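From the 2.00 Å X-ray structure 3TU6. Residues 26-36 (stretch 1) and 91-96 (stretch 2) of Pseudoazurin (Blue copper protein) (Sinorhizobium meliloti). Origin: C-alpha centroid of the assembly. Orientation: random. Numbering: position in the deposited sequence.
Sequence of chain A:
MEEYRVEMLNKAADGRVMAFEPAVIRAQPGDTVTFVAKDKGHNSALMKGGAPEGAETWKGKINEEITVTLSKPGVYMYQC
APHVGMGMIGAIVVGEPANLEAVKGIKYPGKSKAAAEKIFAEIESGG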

# COMPACT_ATOMS: atom_id res chain seq x y z
N ARG A 26 1.34 -7.53 -6.20
CA ARG A 26 2.22 -7.55 -7.37
C ARG A 26 1.37 -7.50 -8.64
O ARG A 26 0.78 -8.50 -9.05
CB ARG A 26 3.11 -8.80 -7.37
CG ARG A 26 3.96 -8.97 -6.12
CD ARG A 26 4.87 -7.77 -5.86
NE ARG A 26 5.83 -7.54 -6.94
CZ ARG A 26 7.10 -7.94 -6.95
NH1 ARG A 26 7.87 -7.66 -8.00
NH2 ARG A 26 7.63 -8.61 -5.93
N ALA A 27 1.32 -6.31 -9.25
CA ALA A 27 0.49 -6.07 -10.42
C ALA A 27 1.33 -5.71 -11.64
O ALA A 27 2.55 -5.53 -11.53
CB ALA A 27 -0.51 -4.96 -10.13
N GLN A 28 0.67 -5.62 -12.79
CA GLN A 28 1.30 -5.15 -14.02
C GLN A 28 0.70 -3.80 -14.41
O GLN A 28 -0.41 -3.47 -13.96
CB GLN A 28 1.07 -6.17 -15.15
CG GLN A 28 1.69 -7.53 -14.88
CD GLN A 28 3.20 -7.47 -14.72
OE1 GLN A 28 3.89 -6.78 -15.46
NE2 GLN A 28 3.72 -8.20 -13.74
N PRO A 29 1.42 -3.02 -15.23
CA PRO A 29 0.91 -1.73 -15.71
C PRO A 29 -0.49 -1.84 -16.33
O PRO A 29 -0.70 -2.66 -17.23
CB PRO A 29 1.94 -1.32 -16.76
CG PRO A 29 3.20 -1.93 -16.29
CD PRO A 29 2.82 -3.24 -15.65
N GLY A 30 -1.42 -1.03 -15.84
CA GLY A 30 -2.79 -1.02 -16.35
C GLY A 30 -3.80 -1.77 -15.49
O GLY A 30 -5.00 -1.65 -15.70
N ASP A 31 -3.30 -2.54 -14.52
CA ASP A 31 -4.17 -3.27 -13.59
C ASP A 31 -4.80 -2.31 -12.58
O ASP A 31 -4.36 -1.17 -12.43
CB ASP A 31 -3.38 -4.35 -12.84
CG ASP A 31 -2.92 -5.49 -13.74
OD1 ASP A 31 -3.47 -5.66 -14.84
OD2 ASP A 31 -2.00 -6.23 -13.32
N THR A 32 -5.84 -2.79 -11.89
CA THR A 32 -6.50 -2.02 -10.84
C THR A 32 -6.46 -2.75 -9.50
O THR A 32 -6.41 -3.99 -9.46
CB THR A 32 -7.98 -1.73 -11.18
OG1 THR A 32 -8.71 -2.96 -11.27
CG2 THR A 32 -8.09 -0.97 -12.49
N VAL A 33 -6.46 -1.98 -8.41
CA VAL A 33 -6.56 -2.52 -7.06
C VAL A 33 -7.73 -1.85 -6.34
O VAL A 33 -7.79 -0.62 -6.26
CB VAL A 33 -5.26 -2.29 -6.26
CG1 VAL A 33 -5.48 -2.60 -4.78
CG2 VAL A 33 -4.14 -3.14 -6.82
N THR A 34 -8.65 -2.66 -5.84
CA THR A 34 -9.82 -2.17 -5.10
C THR A 34 -9.65 -2.46 -3.62
O THR A 34 -9.34 -3.58 -3.22
CB THR A 34 -11.11 -2.84 -5.60
OG1 THR A 34 -11.27 -2.59 -7.00
CG2 THR A 34 -12.32 -2.30 -4.84
N PHE A 35 -9.85 -1.43 -2.79
CA PHE A 35 -9.73 -1.58 -1.35
C PHE A 35 -11.09 -1.94 -0.75
O PHE A 35 -12.10 -1.35 -1.10
CB PHE A 35 -9.16 -0.31 -0.73
CG PHE A 35 -7.71 -0.10 -1.05
CD1 PHE A 35 -6.74 -0.64 -0.24
CD2 PHE A 35 -7.33 0.59 -2.19
CE1 PHE A 35 -5.40 -0.48 -0.54
CE2 PHE A 35 -5.99 0.76 -2.50
CZ PHE A 35 -5.02 0.21 -1.67
N VAL A 36 -11.09 -2.93 0.14
CA VAL A 36 -12.32 -3.48 0.70
C VAL A 36 -12.40 -3.15 2.18
O VAL A 36 -11.46 -3.41 2.94
CB VAL A 36 -12.38 -5.01 0.52
CG1 VAL A 36 -13.73 -5.56 0.96
CG2 VAL A 36 -12.09 -5.39 -0.93
N ALA A 91 1.82 -1.78 0.14
CA ALA A 91 2.53 -1.48 -1.09
C ALA A 91 1.84 -2.11 -2.29
O ALA A 91 1.25 -3.18 -2.19
CB ALA A 91 3.97 -1.97 -1.00
N ILE A 92 1.90 -1.41 -3.42
CA ILE A 92 1.50 -1.97 -4.71
C ILE A 92 2.69 -1.84 -5.65
O ILE A 92 3.12 -0.73 -5.96
CB ILE A 92 0.29 -1.24 -5.32
CG1 ILE A 92 -0.88 -1.19 -4.33
CG2 ILE A 92 -0.14 -1.93 -6.61
CD1 ILE A 92 -2.10 -0.48 -4.87
N VAL A 93 3.23 -2.98 -6.08
CA VAL A 93 4.34 -3.00 -7.03
C VAL A 93 3.78 -3.24 -8.43
O VAL A 93 3.14 -4.26 -8.68
CB VAL A 93 5.36 -4.09 -6.67
CG1 VAL A 93 6.57 -4.02 -7.60
CG2 VAL A 93 5.80 -3.95 -5.21
N VAL A 94 4.02 -2.28 -9.32
CA VAL A 94 3.51 -2.34 -10.69
C VAL A 94 4.68 -2.55 -11.64
O VAL A 94 5.55 -1.70 -11.77
CB VAL A 94 2.78 -1.04 -11.06
CG1 VAL A 94 2.13 -1.16 -12.43
CG2 VAL A 94 1.73 -0.69 -10.01
N GLY A 95 4.70 -3.70 -12.31
CA GLY A 95 5.82 -4.07 -13.18
C GLY A 95 7.08 -4.24 -12.35
O GLY A 95 7.07 -4.94 -11.33
N GLU A 96 8.16 -3.60 -12.78
CA GLU A 96 9.43 -3.63 -12.05
C GLU A 96 9.52 -2.45 -11.08
O GLU A 96 9.14 -1.33 -11.43
CB GLU A 96 10.61 -3.59 -13.02
CG GLU A 96 10.71 -4.80 -13.93
CD GLU A 96 11.95 -4.79 -14.81
OE1 GLU A 96 12.70 -3.79 -14.77
OE2 GLU A 96 12.17 -5.78 -15.53
O HOH W 1 4.74 -6.42 -9.66

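Two parallel strands that meet only briefly can be joined by very few backbone hydrogen bonds, and this pair from pseudoazurin illustrates the principle. Ala27 is bonded to two residues of the other stretch, Val93 in the strand and Gly95 just past its end: its N donates to Val93 O (2.8 Å), and its O accepts from Gly95 N (2.9 Å). Both bonds are nearly straight, with angles of 164° at the hydrogen. The same carbonyl receives a CA-H contact from Val94, CA to O 3.4 Å.

Water 1 extends the polar network, accepting from Arg26 NE (3.1 Å) and donating to Val93 O (2.9 Å). Arg26, on the same sheet face as Val93, folds through three m rotamers so that its guanidinium NE lies 3.5 Å from Val93 CB; Arg26 as a whole is exposed.

Apolar packing completes the join. Beyond the strand, Pro29 rests on Val94, with CD 3.9 Å from CG1. Farther along, Ile92 extends its CD1 to Val33 CG2 (3.9 Å) and Phe35 CZ (4.4 Å), a buried cluster in which these apolar side chains leave no polar group without a partner.

The turn from Gln28 to Asp31, type II, is braced by Gln28 N donating to Asp31 OD2 (2.8 Å). Gly30 and Gly95 both adopt positive phi, which favours glycine; at Gly95 a CB would also lie 3.5 Å from Pro29 CD.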